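DUF3247 family protein (Xanthomonas campestris pv. campestris, PDB 2E12) is of unknown function but adopts a variant of the Sm-like fold, which would be consistent with a role in binding RNA. Local coordinates at residues 54-57 with 58-62. Residues are numbered along the deposited sequence; the frame is centred on the assembly and turned at random.
Sequences YRDE and QEREG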
# COMPACT_ATOMS: atom_id res chain seq x y z
N TYR A 54 -2.00 0.81 18.45
CA TYR A 54 -1.22 0.80 19.70
C TYR A 54 -1.13 2.22 20.25
O TYR A 54 -1.64 3.15 19.64
CB TYR A 54 0.21 0.31 19.42
CG TYR A 54 0.34 -1.11 18.91
CD1 TYR A 54 0.30 -2.19 19.79
CD2 TYR A 54 0.52 -1.37 17.56
CE1 TYR A 54 0.45 -3.50 19.33
CE2 TYR A 54 0.68 -2.67 17.09
CZ TYR A 54 0.64 -3.73 17.98
OH TYR A 54 0.80 -5.01 17.51
N ARG A 55 -0.49 2.35 21.42
CA ARG A 55 -0.26 3.65 22.07
C ARG A 55 1.24 3.80 22.29
O ARG A 55 1.93 2.83 22.63
CB ARG A 55 -0.88 3.73 23.48
CG ARG A 55 -2.36 3.96 23.57
CD ARG A 55 -2.68 4.38 25.00
NE ARG A 55 -4.10 4.33 25.31
CZ ARG A 55 -4.61 4.53 26.52
NH1 ARG A 55 -3.81 4.82 27.54
NH2 ARG A 55 -5.91 4.41 26.73
N ASP A 56 1.74 5.02 22.13
CA ASP A 56 3.15 5.27 22.40
C ASP A 56 3.23 5.81 23.84
O ASP A 56 2.21 5.93 24.53
CB ASP A 56 3.77 6.26 21.41
CG ASP A 56 2.99 7.56 21.28
OD1 ASP A 56 2.34 8.00 22.25
OD2 ASP A 56 3.06 8.16 20.19
N GLU A 57 4.44 6.15 24.28
CA GLU A 57 4.63 6.65 25.63
C GLU A 57 3.86 7.92 25.96
O GLU A 57 3.46 8.11 27.11
CB GLU A 57 6.11 6.88 25.89
CG GLU A 57 6.39 7.17 27.35
CD GLU A 57 7.83 7.46 27.62
OE1 GLU A 57 8.69 6.74 27.07
OE2 GLU A 57 8.10 8.41 28.40
N GLN A 58 3.69 8.81 24.98
CA GLN A 58 2.96 10.06 25.18
C GLN A 58 1.46 9.79 25.16
O GLN A 58 0.66 10.71 25.27
CB GLN A 58 3.32 11.07 24.07
CG GLN A 58 4.61 11.85 24.33
CD GLN A 58 5.13 12.59 23.09
OE1 GLN A 58 4.38 13.27 22.38
NE2 GLN A 58 6.43 12.46 22.84
N GLU A 59 1.10 8.52 25.01
CA GLU A 59 -0.28 8.05 24.98
C GLU A 59 -1.08 8.34 23.70
O GLU A 59 -2.31 8.40 23.75
CB GLU A 59 -1.06 8.58 26.19
CG GLU A 59 -0.40 8.32 27.54
CD GLU A 59 -0.37 6.85 27.93
OE1 GLU A 59 -1.22 6.09 27.45
OE2 GLU A 59 0.49 6.47 28.75
N ARG A 60 -0.40 8.50 22.57
CA ARG A 60 -1.04 8.76 21.27
C ARG A 60 -1.29 7.42 20.54
O ARG A 60 -0.42 6.54 20.55
CB ARG A 60 -0.16 9.67 20.40
CG ARG A 60 0.39 10.93 21.10
CD ARG A 60 1.39 11.67 20.18
NE ARG A 60 1.92 12.92 20.73
CZ ARG A 60 1.21 14.02 20.93
NH1 ARG A 60 -0.09 14.05 20.62
NH2 ARG A 60 1.78 15.10 21.45
N GLU A 61 -2.45 7.26 19.91
CA GLU A 61 -2.81 6.03 19.18
C GLU A 61 -2.48 6.06 17.68
O GLU A 61 -2.65 7.09 17.01
CB GLU A 61 -4.29 5.73 19.35
CG GLU A 61 -4.70 5.44 20.78
CD GLU A 61 -6.08 4.82 20.87
OE1 GLU A 61 -6.29 4.06 21.84
OE2 GLU A 61 -6.94 5.07 19.99
N GLY A 62 -2.04 4.92 17.14
CA GLY A 62 -1.70 4.85 15.73
C GLY A 62 -1.48 3.42 15.26
O GLY A 62 -1.67 2.47 16.02
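The guanidinium of Arg55 has two carboxylate oxygens near its edge: Glu59 OE1 sits 2.9 Å from Arg55 NH1 in a salt bridge, and Glu61 OE1 stays farther off, an opposite charge 4.1 Å from Arg55 NE. Guanidinium and Glu59 carboxylate stand almost perpendicular (84°), and NH1 meets OE1 nearly end-on to its C-O bond. Glu59 gets there by folding back at chi2 (-68°), while the Arg55 chain runs extended, its CG lying on Glu61 CG. The Asp56 carboxylate is used from above its plane: Arg60 N donates to Asp56 OD1 at 2.8 Å, fairly straight at 162°. Alongside, Arg60 CB lies 3.5 Å from the same OD1, and Arg60 NE reaches on to Gln58 OE1 (3.0 Å). Asp56 O accepts Glu59 N across the type I turn Asp56-Glu59, and Asp56 N bonds to Arg60 O just past it. Behind this hairpin tip come the non-hydrogen-bonded pair Arg55-Glu61, then the hydrogen-bonded pair Tyr54-Gly62. The hairpin joins strands 44-55 and 61-70, its tip centred about 18 Å from the chain centre; the N-terminal segment borders it, with Tyr4 OH bonding Glu59 OE1, while Tyr54 packs edge-to-face with Trp82, at the end of strand 79-82.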